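Local coordinates for archaeosine synthase (Pyrobaculum calidifontis, PDB 5K0P), which converts preQ0-modified tRNA to archaeosine-tRNA, using free ammonium to turn a nitrile into a formamidine in the last step of archaeosine biosynthesis, at residues 13-18 with 46-51; 52-57 with 70-75; 63-68 with 84-89. One frame throughout, in Å; residues are numbered along the deposited sequence.

Contact 1 (13-18 with 46-51); sequences LKTRGE and EEFKKM
Phe48 of helix 45-53 lies against Leu13 and Thr15 of strand 10-20, joining a helix of the tunnel fold to the antiparallel sheet it covers. The strand offers two residues of the same side, Leu13 and Thr15, and both meet the one aromatic ring. Leu13 lies over a face: its CD1 is 4.1 Å from the centroid of the Phe48 ring and 18° off the normal, a CH-pi contact displaced toward the rim. Nearer the backbone, CB of Leu13 rests 3.8 Å from CE2 of Phe48, and the two side chains lie alongside one another, running oppositely. Thr15 brings its methyl to the same carbon from an oblique direction, with CG2 3.8 Å from Phe48 CE2. With OG1 of Thr15 anti to the backbone N (chi1 -164°), CG2 is left to face the helix while the hydroxyl bonds to the carbonyl oxygen of Gly92 in a neighbouring subunit. That subunit also adds a strand beside Leu13 and Lys14, so the sheet continues across the interface. On the helix, Glu46, one of the substrate-binding residues, offers its carbonyl O to both Lys50 N and Lys50 NZ, which reach it from opposite faces of the carbonyl plane; the bond from NZ measures 3.0 Å. Val34 of strand 27-37 and Leu43 also pack against Phe48. Replacing Phe48 by an alanine is likely to open a gap between helix and sheet, leaving Leu13 CD1 without its aromatic face and the Thr15 methyl without its neighbour. No hydrogen bond crosses between the segments, so helix and strand adhere here through dispersion and shape, while the polar group of Thr15 serves the subunit interface.

Contact 2 (52-57 with 70-75); sequences VDSYRG and LEKVKA
Tyr55, with CG anti to its carbonyl carbon (chi1 -60°), and Lys72, whose chain is extended until it bends at the last torsion (chi4 -103°), meet head-on from the two sides of the contact. The third group is Ser54 OG, which chi1 of 67° sets between the backbone N and the carbonyl carbon. There the hydroxyl stands over the centre of one face of the neighbouring Tyr55 ring, 3.8 Å above its plane. The bend in Lys72 takes its ammonium to this hydroxyl, and Lys72 NZ gives Ser54 OG a weak hydrogen bond of 3.4 Å. Ser54 OG is held more firmly from its own side, since it also donates to the carbonyl O of Met51, one turn back. The lysine's methylene groups meet the phenol end of the tyrosine: Tyr55 OH is 3.3 Å from Lys72 CD and equally near CE, while CZ of the ring stays 4.1 Å from Lys72 CE. This approach is oblique to the ring. The tyrosine hydroxyl has its strong partner elsewhere, in a hydrogen bond to Asp68 OD2, which fixes the end of the ring against helix 62-77. A type I turn from Asp53 to Arg56, closed by Arg56 N to Asp53 O at 3.1 Å, presents Ser54 and Tyr55 side by side as the chain leaves helix 45-53. The contact thus ties the turn after helix 45-53 to the C-terminal half of helix 62-77: Leu65 and Leu69 pack on the tyrosine, Met51 touches Lys72, and on its far side helix 62-77 sends Leu70 onto strands 81-90 and 93-102.

Contact 3 (63-68 with 84-89); sequences EELAVD and VTVKSY
Ala66 and Val86 make the tight part of this contact, where helix 62-77 settles on strand 81-90. The small alanine lets the backbones come close: Ala66 CB is 3.6 Å from Val86 CG2, and the axes of the two segments pass at 7.9 Å, running roughly antiparallel at 153°. With chi1 of 177° Val86 places CG2, not CG1, against the alanine. Val84 meets the helix backbone instead, its CG1 3.7 Å from the carbonyl O of Ala66. Leu65 is a looser neighbour, crossing Val86 at about a right angle with CD2 4.0 Å from CG2. No hydrogen bond crosses this apolar seam. Away from the strand the helix changes character: Glu63, a substrate-binding residue of the site shared between subunits, and Val67 point off it, and Glu64 is exposed, its OE1 bonded back to Leu61 N. Glu63 packs on Val42, and Val67 on Ser7, of a neighbouring subunit. Around the apolar part, Leu65 and Val86 both reach Phe30 of strand 27-37, Val84 touches Val34 of that strand, and Ala66 leans on Val97 of strand 93-102, so the helix lies across one face of the sheet over strand 81-90, with side contacts to both neighbouring strands.

In the fold
Contacts 1 and 3 are both buried and apolar, each setting a helix on the same four-stranded sheet: contact 1 uses an aromatic ring over the edge strand 10-20, where another subunit extends the sheet, and contact 3 a close alanine-valine fit over the inner strand 81-90. Contact 2 is smaller, more open and mixed, with one weak hydrogen bond and lysine methylenes against a tyrosine hydroxyl, since it joins the turn after helix 45-53 to helix 62-77, off the sheet. It meets contact 1 where Met51 CE lies on the Lys72 backbone, and shares helix 62-77 with contact 3, through Tyr55 packed on Leu65. Contacts 1 and 3 themselves do not touch.

Contact 1 (13-18 with 46-51)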
loop_
_atom_site.group_PDB
_atom_site.type_symbol
_atom_site.label_atom_id
_atom_site.label_comp_id
_atom_site.label_asym_id
_atom_site.label_seq_id
_atom_site.Cartn_x
_atom_site.Cartn_y
_atom_site.Cartn_z
ATOM N N LEU A 13 15.642 3.186 -16.509
ATOM C CA LEU A 13 16.210 1.903 -15.999
ATOM C C LEU A 13 16.402 1.976 -14.530
ATOM O O LEU A 13 16.767 3.022 -14.029
ATOM C CB LEU A 13 17.518 1.570 -16.662
ATOM C CG LEU A 13 17.487 1.696 -18.142
ATOM C CD1 LEU A 13 18.909 1.867 -18.685
ATOM C CD2 LEU A 13 16.760 0.505 -18.741
ATOM N N LYS A 14 16.151 0.880 -13.814
ATOM C CA LYS A 14 16.234 0.885 -12.379
ATOM C C LYS A 14 16.728 -0.454 -11.921
ATOM O O LYS A 14 16.184 -1.490 -12.330
ATOM C CB LYS A 14 14.863 1.124 -11.760
ATOM C CG LYS A 14 14.879 1.045 -10.241
ATOM C CD LYS A 14 13.489 1.238 -9.550
ATOM C CE LYS A 14 12.927 2.653 -9.726
ATOM N NZ LYS A 14 11.634 2.659 -9.010
ATOM N N THR A 15 17.732 -0.449 -11.054
ATOM C CA THR A 15 18.258 -1.719 -10.560
ATOM C C THR A 15 18.976 -1.559 -9.210
ATOM O O THR A 15 19.088 -0.450 -8.686
ATOM C CB THR A 15 19.133 -2.418 -11.637
ATOM O OG1 THR A 15 19.299 -3.786 -11.258
ATOM C CG2 THR A 15 20.515 -1.790 -11.733
ATOM N N ARG A 16 19.442 -2.659 -8.620
ATOM C CA ARG A 16 20.167 -2.601 -7.347
ATOM C C ARG A 16 21.651 -2.730 -7.647
ATOM O O ARG A 16 22.054 -3.340 -8.609
ATOM C CB ARG A 16 19.723 -3.710 -6.361
ATOM C CG ARG A 16 18.216 -3.659 -5.933
ATOM C CD ARG A 16 17.889 -2.771 -4.701
ATOM N NE ARG A 16 18.549 -3.388 -3.533
ATOM C CZ ARG A 16 18.033 -4.361 -2.781
ATOM N NH1 ARG A 16 16.801 -4.801 -3.003
ATOM N NH2 ARG A 16 18.738 -4.892 -1.775
ATOM N N GLY A 17 22.469 -2.197 -6.791
ATOM C CA GLY A 17 23.910 -2.357 -6.919
ATOM C C GLY A 17 24.578 -2.284 -5.554
ATOM O O GLY A 17 23.893 -2.183 -4.529
ATOM N N GLU A 18 25.915 -2.329 -5.560
ATOM C CA GLU A 18 26.653 -2.155 -4.359
ATOM C C GLU A 18 28.049 -1.599 -4.622
ATOM O O GLU A 18 28.591 -1.762 -5.721
ATOM C CB GLU A 18 26.681 -3.443 -3.488
ATOM C CG GLU A 18 27.534 -4.514 -3.997
ATOM C CD GLU A 18 27.624 -5.731 -3.069
ATOM O OE1 GLU A 18 28.788 -6.207 -2.834
ATOM O OE2 GLU A 18 26.551 -6.235 -2.646
ATOM N N GLU A 46 22.161 -4.896 -20.976
ATOM C CA GLU A 46 23.268 -5.754 -20.512
ATOM C C GLU A 46 24.413 -4.821 -20.236
ATOM O O GLU A 46 25.072 -5.038 -19.262
ATOM C CB GLU A 46 23.692 -6.827 -21.554
ATOM C CG GLU A 46 22.657 -7.914 -21.871
ATOM C CD GLU A 46 21.619 -7.584 -23.005
ATOM O OE1 GLU A 46 21.181 -6.386 -23.213
ATOM O OE2 GLU A 46 21.176 -8.577 -23.674
ATOM N N GLU A 47 24.618 -3.787 -21.066
ATOM C CA GLU A 47 25.725 -2.832 -20.889
ATOM C C GLU A 47 25.468 -1.973 -19.669
ATOM O O GLU A 47 26.380 -1.781 -18.846
ATOM C CB GLU A 47 25.942 -1.992 -22.130
ATOM C CG GLU A 47 27.276 -1.279 -22.104
ATOM C CD GLU A 47 27.594 -0.336 -23.298
ATOM O OE1 GLU A 47 26.972 -0.381 -24.393
ATOM O OE2 GLU A 47 28.531 0.473 -23.138
ATOM N N PHE A 48 24.226 -1.503 -19.507
ATOM C CA PHE A 48 23.861 -0.849 -18.245
ATOM C C PHE A 48 24.161 -1.666 -16.931
ATOM O O PHE A 48 24.790 -1.148 -16.006
ATOM C CB PHE A 48 22.389 -0.379 -18.284
ATOM C CG PHE A 48 21.920 0.171 -17.000
ATOM C CD1 PHE A 48 22.439 1.413 -16.517
ATOM C CD2 PHE A 48 21.008 -0.533 -16.208
ATOM C CE1 PHE A 48 21.986 1.942 -15.333
ATOM C CE2 PHE A 48 20.574 0.042 -15.026
ATOM C CZ PHE A 48 21.049 1.265 -14.602
ATOM N N LYS A 49 23.697 -2.916 -16.878
ATOM C CA LYS A 49 23.942 -3.736 -15.736
ATOM C C LYS A 49 25.477 -3.943 -15.468
ATOM O O LYS A 49 25.919 -3.952 -14.345
ATOM C CB LYS A 49 23.334 -5.054 -15.954
ATOM C CG LYS A 49 23.707 -6.007 -14.858
ATOM C CD LYS A 49 22.889 -7.257 -15.011
ATOM C CE LYS A 49 22.560 -7.953 -13.685
ATOM N NZ LYS A 49 23.680 -8.207 -12.761
ATOM N N LYS A 50 26.268 -4.150 -16.502
ATOM C CA LYS A 50 27.775 -4.194 -16.300
ATOM C C LYS A 50 28.304 -2.833 -15.684
ATOM O O LYS A 50 29.200 -2.802 -14.821
ATOM C CB LYS A 50 28.585 -4.541 -17.591
ATOM C CG LYS A 50 28.202 -5.764 -18.417
ATOM C CD LYS A 50 28.172 -7.173 -17.728
ATOM C CE LYS A 50 26.797 -7.767 -17.161
ATOM N NZ LYS A 50 25.430 -7.669 -17.895
ATOM N N MET A 51 27.818 -1.698 -16.179
ATOM C CA MET A 51 28.243 -0.403 -15.603
ATOM C C MET A 51 27.950 -0.377 -14.100
ATOM O O MET A 51 28.814 -0.062 -13.296
ATOM C CB MET A 51 27.511 0.745 -16.263
ATOM C CG MET A 51 27.891 1.029 -17.721
ATOM S SD MET A 51 26.835 2.366 -18.330
ATOM C CE MET A 51 27.491 2.470 -19.989
#

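Contact 2 (52-57 with 70-75)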
loop_
_atom_site.group_PDB
_atom_site.type_symbol
_atom_site.label_atom_id
_atom_site.label_comp_id
_atom_site.label_asym_id
_atom_site.label_seq_id
_atom_site.Cartn_x
_atom_site.Cartn_y
_atom_site.Cartn_z
ATOM N N VAL A 52 26.759 -0.816 -13.726
ATOM C CA VAL A 52 26.362 -0.748 -12.362
ATOM C C VAL A 52 27.192 -1.780 -11.539
ATOM O O VAL A 52 27.618 -1.434 -10.457
ATOM C CB VAL A 52 24.853 -1.052 -12.172
ATOM C CG1 VAL A 52 24.495 -1.160 -10.724
ATOM C CG2 VAL A 52 24.004 0.069 -12.816
ATOM N N ASP A 53 27.319 -3.016 -12.029
ATOM C CA ASP A 53 28.107 -4.015 -11.319
ATOM C C ASP A 53 29.579 -3.653 -11.236
ATOM O O ASP A 53 30.263 -4.216 -10.433
ATOM C CB ASP A 53 27.967 -5.405 -11.949
ATOM C CG ASP A 53 26.589 -5.999 -11.722
ATOM O OD1 ASP A 53 25.893 -5.523 -10.833
ATOM O OD2 ASP A 53 26.142 -6.892 -12.439
ATOM N N SER A 54 30.060 -2.736 -12.067
ATOM C CA SER A 54 31.477 -2.403 -12.002
ATOM C C SER A 54 31.903 -1.897 -10.660
ATOM O O SER A 54 33.088 -1.942 -10.358
ATOM C CB SER A 54 31.888 -1.387 -13.081
ATOM O OG SER A 54 31.286 -0.115 -12.865
ATOM N N TYR A 55 30.973 -1.361 -9.876
ATOM C CA TYR A 55 31.286 -0.721 -8.581
ATOM C C TYR A 55 31.417 -1.734 -7.411
ATOM O O TYR A 55 31.832 -1.376 -6.303
ATOM C CB TYR A 55 30.234 0.375 -8.243
ATOM C CG TYR A 55 30.163 1.473 -9.265
ATOM C CD1 TYR A 55 31.135 2.420 -9.343
ATOM C CD2 TYR A 55 29.078 1.565 -10.166
ATOM C CE1 TYR A 55 31.091 3.401 -10.352
ATOM C CE2 TYR A 55 29.048 2.489 -11.170
ATOM C CZ TYR A 55 30.026 3.442 -11.261
ATOM O OH TYR A 55 29.939 4.422 -12.276
ATOM N N ARG A 56 31.056 -2.991 -7.665
ATOM C CA ARG A 56 31.131 -4.018 -6.632
ATOM C C ARG A 56 32.606 -4.078 -6.225
ATOM O O ARG A 56 33.484 -4.066 -7.050
ATOM C CB ARG A 56 30.726 -5.389 -7.153
ATOM C CG ARG A 56 29.225 -5.598 -7.443
ATOM C CD ARG A 56 28.946 -6.930 -8.132
ATOM N NE ARG A 56 28.953 -7.995 -7.153
ATOM C CZ ARG A 56 28.071 -8.179 -6.199
ATOM N NH1 ARG A 56 26.999 -7.409 -6.115
ATOM N NH2 ARG A 56 28.222 -9.204 -5.332
ATOM N N GLY A 57 32.842 -4.064 -4.953
ATOM C CA GLY A 57 34.193 -4.038 -4.431
ATOM C C GLY A 57 34.957 -2.751 -4.540
ATOM O O GLY A 57 36.055 -2.732 -4.058
ATOM N N LEU A 70 26.752 8.640 -14.524
ATOM C CA LEU A 70 26.307 9.630 -15.564
ATOM C C LEU A 70 27.262 9.778 -16.686
ATOM O O LEU A 70 26.861 9.784 -17.905
ATOM C CB LEU A 70 26.055 10.981 -14.925
ATOM C CG LEU A 70 25.475 11.996 -15.903
ATOM C CD1 LEU A 70 24.174 12.588 -15.432
ATOM C CD2 LEU A 70 26.455 13.111 -16.092
ATOM N N GLU A 71 28.547 9.858 -16.282
ATOM C CA GLU A 71 29.629 10.018 -17.233
ATOM C C GLU A 71 29.761 8.747 -18.038
ATOM O O GLU A 71 29.959 8.883 -19.252
ATOM C CB GLU A 71 30.948 10.484 -16.615
ATOM C CG GLU A 71 30.968 11.982 -16.262
ATOM C CD GLU A 71 30.580 12.958 -17.458
ATOM O OE1 GLU A 71 31.010 12.846 -18.659
ATOM O OE2 GLU A 71 29.801 13.891 -17.190
ATOM N N LYS A 72 29.570 7.559 -17.431
ATOM C CA LYS A 72 29.571 6.335 -18.207
ATOM C C LYS A 72 28.500 6.269 -19.269
ATOM O O LYS A 72 28.764 5.840 -20.434
ATOM C CB LYS A 72 29.422 5.124 -17.320
ATOM C CG LYS A 72 30.749 4.765 -16.727
ATOM C CD LYS A 72 30.577 4.022 -15.441
ATOM C CE LYS A 72 31.925 3.712 -14.829
ATOM N NZ LYS A 72 32.147 2.312 -15.110
ATOM N N VAL A 73 27.288 6.684 -18.880
ATOM C CA VAL A 73 26.152 6.628 -19.791
ATOM C C VAL A 73 26.311 7.680 -20.896
ATOM O O VAL A 73 26.029 7.395 -22.042
ATOM C CB VAL A 73 24.801 6.805 -19.075
ATOM C CG1 VAL A 73 23.643 6.833 -20.100
ATOM C CG2 VAL A 73 24.606 5.693 -18.068
ATOM N N LYS A 74 26.793 8.855 -20.569
ATOM C CA LYS A 74 26.962 9.850 -21.600
ATOM C C LYS A 74 27.993 9.395 -22.593
ATOM O O LYS A 74 27.838 9.643 -23.806
ATOM C CB LYS A 74 27.431 11.174 -21.044
ATOM C CG LYS A 74 26.319 12.023 -20.491
ATOM C CD LYS A 74 26.853 13.182 -19.694
ATOM C CE LYS A 74 27.613 14.219 -20.532
ATOM N NZ LYS A 74 26.569 14.965 -21.277
ATOM N N ALA A 75 29.049 8.747 -22.108
ATOM C CA ALA A 75 30.083 8.300 -23.011
ATOM C C ALA A 75 29.614 7.175 -23.943
ATOM O O ALA A 75 29.982 7.182 -25.124
ATOM C CB ALA A 75 31.373 7.904 -22.268
#

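Contact 3 (63-68 with 84-89)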
loop_
_atom_site.group_PDB
_atom_site.type_symbol
_atom_site.label_atom_id
_atom_site.label_comp_id
_atom_site.label_asym_id
_atom_site.label_seq_id
_atom_site.Cartn_x
_atom_site.Cartn_y
_atom_site.Cartn_z
ATOM N N GLU A 63 27.825 9.892 -3.741
ATOM C CA GLU A 63 27.805 11.172 -4.417
ATOM C C GLU A 63 28.674 11.152 -5.669
ATOM O O GLU A 63 28.335 11.831 -6.633
ATOM C CB GLU A 63 28.210 12.341 -3.469
ATOM C CG GLU A 63 29.682 12.316 -3.055
ATOM C CD GLU A 63 30.058 13.132 -1.789
ATOM O OE1 GLU A 63 30.945 14.056 -1.893
ATOM O OE2 GLU A 63 29.548 12.835 -0.681
ATOM N N GLU A 64 29.782 10.382 -5.652
ATOM C CA GLU A 64 30.719 10.255 -6.782
ATOM C C GLU A 64 30.232 9.228 -7.747
ATOM O O GLU A 64 30.365 9.374 -8.955
ATOM C CB GLU A 64 32.130 9.848 -6.314
ATOM C CG GLU A 64 32.797 10.930 -5.545
ATOM C CD GLU A 64 33.949 10.420 -4.647
ATOM O OE1 GLU A 64 34.239 9.183 -4.454
ATOM O OE2 GLU A 64 34.559 11.301 -4.076
ATOM N N LEU A 65 29.749 8.135 -7.192
ATOM C CA LEU A 65 29.151 7.090 -8.005
ATOM C C LEU A 65 28.073 7.636 -8.921
ATOM O O LEU A 65 28.126 7.332 -10.114
ATOM C CB LEU A 65 28.617 5.931 -7.131
ATOM C CG LEU A 65 28.242 4.610 -7.880
ATOM C CD1 LEU A 65 28.274 3.450 -6.853
ATOM C CD2 LEU A 65 26.871 4.704 -8.590
ATOM N N ALA A 66 27.107 8.427 -8.405
ATOM C CA ALA A 66 26.043 8.940 -9.304
ATOM C C ALA A 66 26.604 9.702 -10.504
ATOM O O ALA A 66 26.175 9.496 -11.689
ATOM C CB ALA A 66 25.034 9.853 -8.526
ATOM N N VAL A 67 27.601 10.534 -10.204
ATOM C CA VAL A 67 28.269 11.345 -11.223
ATOM C C VAL A 67 29.113 10.472 -12.187
ATOM O O VAL A 67 29.067 10.638 -13.391
ATOM C CB VAL A 67 29.092 12.462 -10.592
ATOM C CG1 VAL A 67 29.793 13.217 -11.655
ATOM C CG2 VAL A 67 28.191 13.379 -9.789
ATOM N N ASP A 68 29.806 9.490 -11.644
ATOM C CA ASP A 68 30.612 8.586 -12.456
ATOM C C ASP A 68 29.735 7.783 -13.431
ATOM O O ASP A 68 30.074 7.641 -14.596
ATOM C CB ASP A 68 31.431 7.643 -11.571
ATOM C CG ASP A 68 32.442 6.898 -12.345
ATOM O OD1 ASP A 68 33.350 7.537 -12.893
ATOM O OD2 ASP A 68 32.303 5.698 -12.451
ATOM N N VAL A 84 20.695 10.390 -13.285
ATOM C CA VAL A 84 21.053 9.260 -12.478
ATOM C C VAL A 84 20.735 9.541 -11.025
ATOM O O VAL A 84 21.188 10.543 -10.501
ATOM C CB VAL A 84 22.555 8.993 -12.551
ATOM C CG1 VAL A 84 22.928 7.806 -11.646
ATOM C CG2 VAL A 84 22.999 8.740 -13.987
ATOM N N THR A 85 20.078 8.602 -10.352
ATOM C CA THR A 85 19.652 8.783 -9.014
ATOM C C THR A 85 20.063 7.547 -8.265
ATOM O O THR A 85 19.707 6.425 -8.681
ATOM C CB THR A 85 18.103 8.973 -8.851
ATOM O OG1 THR A 85 17.643 10.183 -9.552
ATOM C CG2 THR A 85 17.810 9.186 -7.361
ATOM N N VAL A 86 20.870 7.772 -7.216
ATOM C CA VAL A 86 21.400 6.710 -6.354
ATOM C C VAL A 86 20.820 6.870 -4.972
ATOM O O VAL A 86 21.023 7.927 -4.389
ATOM C CB VAL A 86 22.939 6.758 -6.311
ATOM C CG1 VAL A 86 23.478 5.716 -5.358
ATOM C CG2 VAL A 86 23.510 6.653 -7.713
ATOM N N LYS A 87 20.122 5.823 -4.476
ATOM C CA LYS A 87 19.402 5.835 -3.203
ATOM C C LYS A 87 20.050 4.801 -2.316
ATOM O O LYS A 87 20.214 3.676 -2.746
ATOM C CB LYS A 87 17.864 5.471 -3.352
ATOM C CG LYS A 87 17.156 6.319 -4.407
ATOM C CD LYS A 87 15.601 6.161 -4.508
ATOM C CE LYS A 87 15.044 7.020 -5.660
ATOM N NZ LYS A 87 13.571 6.811 -5.793
ATOM N N SER A 88 20.480 5.199 -1.124
ATOM C CA SER A 88 21.044 4.327 -0.163
ATOM C C SER A 88 20.656 4.803 1.234
ATOM O O SER A 88 19.931 5.834 1.394
ATOM C CB SER A 88 22.573 4.267 -0.324
ATOM O OG SER A 88 23.096 5.587 -0.498
ATOM N N TYR A 89 21.142 4.052 2.223
ATOM C CA TYR A 89 20.738 4.181 3.601
ATOM C C TYR A 89 22.009 4.034 4.424
ATOM O O TYR A 89 22.710 3.010 4.344
ATOM C CB TYR A 89 19.709 3.087 3.905
ATOM C CG TYR A 89 19.064 3.212 5.243
ATOM C CD1 TYR A 89 18.411 4.379 5.590
ATOM C CD2 TYR A 89 19.051 2.148 6.164
ATOM C CE1 TYR A 89 17.786 4.522 6.811
ATOM C CE2 TYR A 89 18.421 2.283 7.400
ATOM C CZ TYR A 89 17.789 3.483 7.706
ATOM O OH TYR A 89 17.156 3.703 8.864
#